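Local atomic coordinates of glutamate--tRNA ligase (Methanothermobacter thermautotrophicus, PDB entry 3AII), a protein that probably attaches glutamate to tRNA in two steps, first activating the amino acid with ATP and then transferring it to the acceptor end of the tRNA. Residues R100-P105 / I132-D137; E173-Y178 / A279-L284. One frame throughout, in Å; residues are numbered along the deposited sequence.

Contact 1 of 2, residues R100-P105 / I132-D137; sequences RFAPNP and ILRIED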
ATOM      1  N   ARG A 100      14.074  -6.350 -10.364  1.00 15.26           N
ATOM      2  CA  ARG A 100      12.847  -7.097 -10.114  1.00 14.82           C
ATOM      3  C   ARG A 100      12.072  -6.501  -8.951  1.00 17.37           C
ATOM      4  O   ARG A 100      12.629  -5.775  -8.104  1.00 17.59           O
ATOM      5  CB  ARG A 100      13.139  -8.590  -9.876  1.00 15.29           C
ATOM      6  CG  ARG A 100      13.493  -8.968  -8.420  1.00 24.16           C
ATOM      7  CD  ARG A 100      14.780  -8.364  -7.916  1.00 22.60           C
ATOM      8  NE  ARG A 100      15.484  -9.308  -7.032  1.00 19.29           N
ATOM      9  CZ  ARG A 100      15.416  -9.293  -5.703  1.00 18.98           C
ATOM     10  NH1 ARG A 100      14.685  -8.382  -5.060  1.00 22.06           N
ATOM     11  NH2 ARG A 100      16.088 -10.204  -5.007  1.00 17.19           N
ATOM     12  N   PHE A 101      10.766  -6.765  -8.942  1.00 11.09           N
ATOM     13  CA  PHE A 101       9.907  -6.426  -7.810  1.00  9.86           C
ATOM     14  C   PHE A 101       9.337  -7.772  -7.408  1.00 16.61           C
ATOM     15  O   PHE A 101       8.755  -8.461  -8.245  1.00 14.66           O
ATOM     16  CB  PHE A 101       8.772  -5.478  -8.222  1.00 15.31           C
ATOM     17  CG  PHE A 101       7.718  -5.308  -7.162  1.00 17.53           C
ATOM     18  CD1 PHE A 101       8.061  -4.871  -5.888  1.00 16.60           C
ATOM     19  CD2 PHE A 101       6.394  -5.602  -7.427  1.00 15.08           C
ATOM     20  CE1 PHE A 101       7.090  -4.728  -4.896  1.00 17.67           C
ATOM     21  CE2 PHE A 101       5.415  -5.472  -6.454  1.00 14.70           C
ATOM     22  CZ  PHE A 101       5.762  -5.041  -5.182  1.00 17.91           C
ATOM     23  N   ALA A 102       9.530  -8.165  -6.153  1.00 15.22           N
ATOM     24  CA  ALA A 102       9.286  -9.567  -5.769  1.00 14.81           C
ATOM     25  C   ALA A 102       8.435  -9.705  -4.511  1.00 18.71           C
ATOM     26  O   ALA A 102       8.948 -10.064  -3.442  1.00 19.17           O
ATOM     27  CB  ALA A 102      10.620 -10.302  -5.586  1.00 16.62           C
ATOM     28  N   PRO A 103       7.124  -9.451  -4.634  1.00 15.82           N
ATOM     29  CA  PRO A 103       6.234  -9.523  -3.473  1.00 16.11           C
ATOM     30  C   PRO A 103       5.791 -10.947  -3.184  1.00 16.24           C
ATOM     31  O   PRO A 103       5.810 -11.787  -4.086  1.00 18.56           O
ATOM     32  CB  PRO A 103       5.022  -8.696  -3.916  1.00 15.71           C
ATOM     33  CG  PRO A 103       4.965  -8.911  -5.414  1.00 15.67           C
ATOM     34  CD  PRO A 103       6.413  -9.058  -5.865  1.00 13.41           C
ATOM     35  N   ASN A 104       5.393 -11.210  -1.943  1.00 19.13           N
ATOM     36  CA  ASN A 104       4.708 -12.462  -1.616  1.00 20.67           C
ATOM     37  C   ASN A 104       3.213 -12.290  -1.816  1.00 16.97           C
ATOM     38  O   ASN A 104       2.681 -11.195  -1.635  1.00 24.67           O
ATOM     39  CB  ASN A 104       4.962 -12.858  -0.163  1.00 26.79           C
ATOM     40  CG  ASN A 104       6.425 -12.850   0.191  1.00 41.26           C
ATOM     41  OD1 ASN A 104       7.206 -13.642  -0.336  1.00 36.32           O
ATOM     42  ND2 ASN A 104       6.811 -11.950   1.090  1.00 38.77           N
ATOM     43  N   PRO A 105       2.512 -13.372  -2.168  1.00 18.90           N
ATOM     44  CA  PRO A 105       1.068 -13.218  -2.371  1.00 21.74           C
ATOM     45  C   PRO A 105       0.248 -13.395  -1.090  1.00 19.24           C
ATOM     46  O   PRO A 105      -0.726 -14.131  -1.090  1.00 22.68           O
ATOM     47  CB  PRO A 105       0.753 -14.339  -3.357  1.00 23.53           C
ATOM     48  CG  PRO A 105       1.706 -15.428  -2.965  1.00 25.11           C
ATOM     49  CD  PRO A 105       2.979 -14.737  -2.490  1.00 20.77           C
ATOM     50  N   ILE A 132      11.324  -7.192 -13.827  1.00 12.56           N
ATOM     51  CA  ILE A 132      10.670  -8.488 -13.692  1.00 14.75           C
ATOM     52  C   ILE A 132       9.743  -8.476 -12.470  1.00 14.35           C
ATOM     53  O   ILE A 132      10.126  -8.030 -11.390  1.00 16.20           O
ATOM     54  CB  ILE A 132      11.707  -9.607 -13.540  1.00 12.79           C
ATOM     55  CG1 ILE A 132      12.586  -9.694 -14.798  1.00 13.96           C
ATOM     56  CG2 ILE A 132      11.002 -10.943 -13.300  1.00 16.41           C
ATOM     57  CD1 ILE A 132      13.814 -10.614 -14.635  1.00 20.94           C
ATOM     58  N   LEU A 133       8.501  -8.915 -12.658  1.00 13.08           N
ATOM     59  CA  LEU A 133       7.606  -9.154 -11.523  1.00 12.51           C
ATOM     60  C   LEU A 133       7.780 -10.617 -11.156  1.00 14.20           C
ATOM     61  O   LEU A 133       7.537 -11.480 -11.979  1.00 14.86           O
ATOM     62  CB  LEU A 133       6.142  -8.876 -11.895  1.00 12.21           C
ATOM     63  CG  LEU A 133       5.131  -9.338 -10.837  1.00 12.60           C
ATOM     64  CD1 LEU A 133       5.327  -8.572  -9.513  1.00 13.05           C
ATOM     65  CD2 LEU A 133       3.695  -9.142 -11.330  1.00 12.99           C
ATOM     66  N   ARG A 134       8.225 -10.901  -9.929  1.00 13.48           N
ATOM     67  CA  ARG A 134       8.395 -12.279  -9.507  1.00 14.34           C
ATOM     68  C   ARG A 134       7.544 -12.504  -8.270  1.00 17.42           C
ATOM     69  O   ARG A 134       7.821 -11.944  -7.205  1.00 17.73           O
ATOM     70  CB  ARG A 134       9.866 -12.597  -9.221  1.00 13.54           C
ATOM     71  CG  ARG A 134      10.106 -14.049  -8.793  1.00 12.82           C
ATOM     72  CD  ARG A 134      11.616 -14.424  -8.728  1.00 14.48           C
ATOM     73  NE  ARG A 134      12.269 -13.740  -7.616  1.00 17.59           N
ATOM     74  CZ  ARG A 134      13.457 -13.134  -7.680  1.00 18.89           C
ATOM     75  NH1 ARG A 134      13.955 -12.544  -6.595  1.00 17.32           N
ATOM     76  NH2 ARG A 134      14.140 -13.110  -8.818  1.00 18.66           N
ATOM     77  N   ILE A 135       6.510 -13.325  -8.409  1.00 13.28           N
ATOM     78  CA  ILE A 135       5.633 -13.605  -7.280  1.00 13.42           C
ATOM     79  C   ILE A 135       6.241 -14.717  -6.447  1.00 15.06           C
ATOM     80  O   ILE A 135       6.432 -15.840  -6.925  1.00 15.30           O
ATOM     81  CB  ILE A 135       4.234 -14.051  -7.735  1.00 15.76           C
ATOM     82  CG1 ILE A 135       3.627 -13.051  -8.723  1.00 23.82           C
ATOM     83  CG2 ILE A 135       3.339 -14.249  -6.524  1.00 17.67           C
ATOM     84  CD1 ILE A 135       3.452 -11.689  -8.171  1.00 19.46           C
ATOM     85  N   GLU A 136       6.558 -14.401  -5.198  1.00 13.65           N
ATOM     86  CA  GLU A 136       7.339 -15.303  -4.366  1.00 14.74           C
ATOM     87  C   GLU A 136       6.414 -16.100  -3.440  1.00 18.42           C
ATOM     88  O   GLU A 136       6.209 -15.757  -2.269  1.00 18.93           O
ATOM     89  CB  GLU A 136       8.433 -14.513  -3.634  1.00 16.69           C
ATOM     90  CG  GLU A 136       9.433 -13.928  -4.642  1.00 21.48           C
ATOM     91  CD  GLU A 136      10.773 -13.492  -4.051  1.00 21.57           C
ATOM     92  OE1 GLU A 136      10.853 -13.260  -2.821  1.00 23.01           O
ATOM     93  OE2 GLU A 136      11.734 -13.362  -4.845  1.00 19.88           O
ATOM     94  N   ASP A 137       5.841 -17.158  -4.009  1.00 16.85           N
ATOM     95  CA  ASP A 137       4.776 -17.913  -3.353  1.00 13.38           C
ATOM     96  C   ASP A 137       5.218 -19.323  -2.942  1.00 17.06           C
ATOM     97  O   ASP A 137       4.496 -20.290  -3.172  1.00 19.78           O
ATOM     98  CB  ASP A 137       3.553 -17.991  -4.264  1.00 14.53           C
ATOM     99  CG  ASP A 137       3.817 -18.764  -5.541  1.00 16.46           C
ATOM    100  OD1 ASP A 137       4.985 -18.872  -5.965  1.00 15.74           O
ATOM    101  OD2 ASP A 137       2.848 -19.285  -6.121  1.00 19.36           O
TER
HETATM  102  O   HOH W   1       8.952 -11.651  -1.274  1.00 41.50           O
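The guanidinium of Arg134 has the aliphatic CG of Arg100 over one face and meets Arg100 NH2 at its edge. In turn, Arg134 NH1 stands over a face of the Arg100 guanidinium, 3.5 Å from NH2, with the two planes 81° apart. In the Arg134 plane as well lies the carboxylate of Glu136, held side-on: NE and NH1 both bond to the single atom OE2, NE at 2.8 Å on its anti lone pair. On the opposite side of the sheet one face of the Phe101 ring is covered near its rim by Pro103 CD, and Leu133 CD1 approaches obliquely, 3.8 Å from Phe101 CD2. CG of Phe101 is anti to the backbone N (chi1 169°), as is that of Leu133, and the two side chains run side by side.

The backbones pair as parallel strands. Phe101 N donates to Ile132 O at 2.8 Å and Arg134 N to Phe101 O at 3.0 Å; beyond the strands Glu136 N donates to Pro103 O at 2.9 Å. Proline suits position 103, where it has no N-H to donate to Arg134 O: its CD lies beside that oxygen, while its own carbonyl still accepts from Glu136 N. Glu136 also lies against Ala102, whose small CB comes within 3.3 Å of OE2, and a water joins Glu136 OE1 to Ala102 O.

An alanine in place of Glu136 would probably leave NE of Arg134 without its mate and its guanidinium freer to turn. Two arginines so close would probably repel each other; Glu136 serves Arg134 and Asp282 forms salt bridges with both, which is likely to offset this beside the start of the predicted 'HIGH' motif of this class I synthetase.

Contact 2 of 2, residues E173-Y178 / A279-L284; sequences ETYYEY and AVDDHL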
ATOM      1  N   GLU A 173      10.779 -27.572  -9.985  1.00 13.67           N
ATOM      2  CA  GLU A 173      11.786 -28.467 -10.544  1.00 15.22           C
ATOM      3  C   GLU A 173      13.104 -27.749 -10.791  1.00 14.32           C
ATOM      4  O   GLU A 173      14.169 -28.361 -10.791  1.00 15.68           O
ATOM      5  CB  GLU A 173      11.279 -29.151 -11.818  1.00 16.83           C
ATOM      6  CG  GLU A 173      10.046 -30.000 -11.567  1.00 18.60           C
ATOM      7  CD  GLU A 173      10.356 -31.232 -10.728  1.00 31.72           C
ATOM      8  OE1 GLU A 173      11.543 -31.641 -10.673  1.00 29.47           O
ATOM      9  OE2 GLU A 173       9.407 -31.792 -10.132  1.00 31.54           O
ATOM     10  N   THR A 174      13.017 -26.437 -10.995  1.00 16.86           N
ATOM     11  CA  THR A 174      14.221 -25.640 -11.158  1.00 11.35           C
ATOM     12  C   THR A 174      14.981 -25.588  -9.831  1.00 14.50           C
ATOM     13  O   THR A 174      16.206 -25.779  -9.786  1.00 16.48           O
ATOM     14  CB  THR A 174      13.873 -24.220 -11.641  1.00 16.58           C
ATOM     15  OG1 THR A 174      13.298 -24.301 -12.958  1.00 20.95           O
ATOM     16  CG2 THR A 174      15.105 -23.335 -11.679  1.00 18.89           C
ATOM     17  N   TYR A 175      14.257 -25.330  -8.741  1.00 14.06           N
ATOM     18  CA  TYR A 175      14.919 -25.311  -7.437  1.00 11.98           C
ATOM     19  C   TYR A 175      15.495 -26.679  -7.098  1.00 16.70           C
ATOM     20  O   TYR A 175      16.534 -26.764  -6.460  1.00 14.82           O
ATOM     21  CB  TYR A 175      13.972 -24.828  -6.332  1.00 12.77           C
ATOM     22  CG  TYR A 175      13.302 -23.524  -6.674  1.00 11.60           C
ATOM     23  CD1 TYR A 175      14.059 -22.411  -7.048  1.00 13.98           C
ATOM     24  CD2 TYR A 175      11.929 -23.390  -6.596  1.00 11.80           C
ATOM     25  CE1 TYR A 175      13.447 -21.218  -7.367  1.00 13.82           C
ATOM     26  CE2 TYR A 175      11.309 -22.205  -6.911  1.00 14.02           C
ATOM     27  CZ  TYR A 175      12.074 -21.127  -7.299  1.00 13.10           C
ATOM     28  OH  TYR A 175      11.451 -19.951  -7.624  1.00 13.73           O
ATOM     29  N   TYR A 176      14.804 -27.745  -7.493  1.00 13.34           N
ATOM     30  CA  TYR A 176      15.316 -29.099  -7.230  1.00 13.30           C
ATOM     31  C   TYR A 176      16.572 -29.371  -8.055  1.00 17.21           C
ATOM     32  O   TYR A 176      17.545 -29.927  -7.552  1.00 17.26           O
ATOM     33  CB  TYR A 176      14.240 -30.146  -7.544  1.00 15.29           C
ATOM     34  CG  TYR A 176      12.971 -30.041  -6.716  1.00 14.64           C
ATOM     35  CD1 TYR A 176      12.949 -29.380  -5.489  1.00 12.98           C
ATOM     36  CD2 TYR A 176      11.793 -30.624  -7.163  1.00 14.56           C
ATOM     37  CE1 TYR A 176      11.782 -29.283  -4.754  1.00 16.03           C
ATOM     38  CE2 TYR A 176      10.619 -30.533  -6.441  1.00 15.78           C
ATOM     39  CZ  TYR A 176      10.618 -29.873  -5.228  1.00 16.78           C
ATOM     40  OH  TYR A 176       9.441 -29.819  -4.514  1.00 17.43           O
ATOM     41  N   GLU A 177      16.541 -28.969  -9.322  1.00 15.57           N
ATOM     42  CA  GLU A 177      17.686 -29.105 -10.224  1.00 14.75           C
ATOM     43  C   GLU A 177      18.913 -28.423  -9.636  1.00 14.38           C
ATOM     44  O   GLU A 177      20.024 -29.000  -9.598  1.00 18.25           O
ATOM     45  CB  GLU A 177      17.360 -28.479 -11.587  1.00 17.54           C
ATOM     46  CG  GLU A 177      18.501 -28.557 -12.596  1.00 22.86           C
ATOM     47  CD  GLU A 177      18.240 -27.708 -13.834  1.00 42.07           C
ATOM     48  OE1 GLU A 177      17.065 -27.346 -14.071  1.00 34.73           O
ATOM     49  OE2 GLU A 177      19.207 -27.396 -14.565  1.00 38.36           O
ATOM     50  N   TYR A 178      18.728 -27.194  -9.171  1.00 17.25           N
ATOM     51  CA  TYR A 178      19.860 -26.453  -8.637  1.00 17.30           C
ATOM     52  C   TYR A 178      20.262 -26.889  -7.235  1.00 14.86           C
ATOM     53  O   TYR A 178      21.385 -26.664  -6.836  1.00 17.05           O
ATOM     54  CB  TYR A 178      19.685 -24.931  -8.795  1.00 17.37           C
ATOM     55  CG  TYR A 178      19.937 -24.573 -10.235  1.00 14.33           C
ATOM     56  CD1 TYR A 178      21.229 -24.377 -10.694  1.00 21.15           C
ATOM     57  CD2 TYR A 178      18.899 -24.544 -11.155  1.00 16.77           C
ATOM     58  CE1 TYR A 178      21.481 -24.109 -12.026  1.00 18.10           C
ATOM     59  CE2 TYR A 178      19.149 -24.286 -12.504  1.00 22.19           C
ATOM     60  CZ  TYR A 178      20.449 -24.068 -12.917  1.00 21.60           C
ATOM     61  OH  TYR A 178      20.714 -23.802 -14.243  1.00 22.62           O
ATOM     62  N   ALA A 279      18.178 -16.249  -4.800  1.00 15.24           N
ATOM     63  CA  ALA A 279      19.477 -16.294  -5.469  1.00 15.94           C
ATOM     64  C   ALA A 279      19.402 -17.037  -6.790  1.00 15.93           C
ATOM     65  O   ALA A 279      19.921 -16.574  -7.802  1.00 18.79           O
ATOM     66  CB  ALA A 279      20.524 -16.946  -4.564  1.00 17.89           C
ATOM     67  N   VAL A 280      18.771 -18.209  -6.786  1.00 14.19           N
ATOM     68  CA  VAL A 280      18.642 -18.981  -8.014  1.00 14.82           C
ATOM     69  C   VAL A 280      17.885 -18.180  -9.094  1.00 16.26           C
ATOM     70  O   VAL A 280      18.298 -18.132 -10.268  1.00 17.36           O
ATOM     71  CB  VAL A 280      17.952 -20.351  -7.751  1.00 16.14           C
ATOM     72  CG1 VAL A 280      17.594 -21.034  -9.073  1.00 18.11           C
ATOM     73  CG2 VAL A 280      18.875 -21.269  -6.931  1.00 16.30           C
ATOM     74  N   ASP A 281      16.785 -17.551  -8.698  1.00 15.02           N
ATOM     75  CA  ASP A 281      15.963 -16.819  -9.660  1.00 11.75           C
ATOM     76  C   ASP A 281      16.622 -15.524 -10.113  1.00 16.68           C
ATOM     77  O   ASP A 281      16.557 -15.185 -11.294  1.00 16.93           O
ATOM     78  CB  ASP A 281      14.577 -16.565  -9.099  1.00 12.29           C
ATOM     79  CG  ASP A 281      13.741 -17.832  -9.064  1.00 13.95           C
ATOM     80  OD1 ASP A 281      14.171 -18.849  -9.660  1.00 16.39           O
ATOM     81  OD2 ASP A 281      12.672 -17.801  -8.427  1.00 16.21           O
ATOM     82  N   ASP A 282      17.278 -14.817  -9.201  1.00 15.04           N
ATOM     83  CA  ASP A 282      17.999 -13.610  -9.612  1.00 16.22           C
ATOM     84  C   ASP A 282      19.042 -13.980 -10.664  1.00 21.43           C
ATOM     85  O   ASP A 282      19.216 -13.273 -11.657  1.00 17.12           O
ATOM     86  CB  ASP A 282      18.664 -12.913  -8.415  1.00 14.67           C
ATOM     87  CG  ASP A 282      17.698 -12.060  -7.612  1.00 19.58           C
ATOM     88  OD1 ASP A 282      16.572 -11.793  -8.087  1.00 17.15           O
ATOM     89  OD2 ASP A 282      18.069 -11.640  -6.495  1.00 19.14           O
ATOM     90  N   HIS A 283      19.739 -15.092 -10.462  1.00 14.56           N
ATOM     91  CA  HIS A 283      20.763 -15.473 -11.428  1.00 15.56           C
ATOM     92  C   HIS A 283      20.151 -15.903 -12.741  1.00 18.69           C
ATOM     93  O   HIS A 283      20.553 -15.436 -13.802  1.00 16.68           O
ATOM     94  CB  HIS A 283      21.645 -16.608 -10.914  1.00 15.92           C
ATOM     95  CG  HIS A 283      22.565 -17.153 -11.959  1.00 18.75           C
ATOM     96  ND1 HIS A 283      23.702 -16.491 -12.366  1.00 24.51           N
ATOM     97  CD2 HIS A 283      22.497 -18.281 -12.706  1.00 19.15           C
ATOM     98  CE1 HIS A 283      24.303 -17.193 -13.312  1.00 21.67           C
ATOM     99  NE2 HIS A 283      23.599 -18.290 -13.528  1.00 22.29           N
ATOM    100  N   LEU A 284      19.176 -16.805 -12.686  1.00 14.34           N
ATOM    101  CA  LEU A 284      18.663 -17.370 -13.936  1.00 15.70           C
ATOM    102  C   LEU A 284      17.891 -16.365 -14.776  1.00 18.10           C
ATOM    103  O   LEU A 284      17.884 -16.472 -16.016  1.00 20.98           O
ATOM    104  CB  LEU A 284      17.810 -18.623 -13.692  1.00 16.01           C
ATOM    105  CG  LEU A 284      18.546 -19.845 -13.143  1.00 17.49           C
ATOM    106  CD1 LEU A 284      17.525 -20.929 -12.764  1.00 20.33           C
ATOM    107  CD2 LEU A 284      19.553 -20.375 -14.159  1.00 20.74           C
TER
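Tyr175 and Asp281 join helices 172-184 and 274-284, which cross almost at right angles within the Rossmann-fold catalytic domain of a class I synthetase. The short segments have axes 10.9 Å apart at closest approach and an angle of 98° between their directions. With such a crossing only a few side chains near the crossing point can meet.

The apolar part gathers round Val280 and Leu284, one helical turn apart and both directed at the other helix. Leu284 reaches Thr174 tip to tip, CD1 to CG2 at 3.6 Å. The same leucine crosses the Tyr178 ring obliquely, with CD1 3.7 Å from CE2 and its other methyl, CD2, near OH. Val280 is branched at CB, and its two methyls serve two tyrosines: CG1 lies at the edge of the Tyr175 ring, 4.3 Å from CD1, and obliquely to that of Tyr178, whose CB is 4.2 Å from CG2. Threonine suits position 174 because its CG2, anti to the backbone N, offers a methyl to the leucine.

The polar part is a single hydrogen bond. CG of Tyr175 is anti to its carbonyl carbon (chi1 -52°), and the long ring carries the hydroxyl across to the buried Asp281. Gln168 bonds to the same carboxylate oxygen as the tyrosine and Arg171 forms a salt bridge with the other, so both oxygens of the buried carboxylate have donors, which would probably favour its charged form. Tyr175 OH donates to Asp281 OD2 over 2.6 Å, meeting it on the syn side, 15° out of the carboxylate plane.

How the contacts relate
Along the chain contact 1 closes before contact 2 opens; their centres are 15 Å apart, and all four segments belong to the class I catalytic domain. Contact 1 unites the two strands of a beta-alpha-beta unit, 98-101 and 130-135 with helix 111-126 between them, in the parallel sheet of the Rossmann fold. Contact 2 sets helix 172-184, which follows strand 164-167, against the later helix 274-284. That last helix connects the two: Asp282 is bonded to arginines of both strands of contact 1, while Asp281 takes part in contact 2 and packs its CB on Arg134. Successive residues thus tie the sheet, just beyond whose first strand the predicted 'HIGH' motif begins, to helix 172-184.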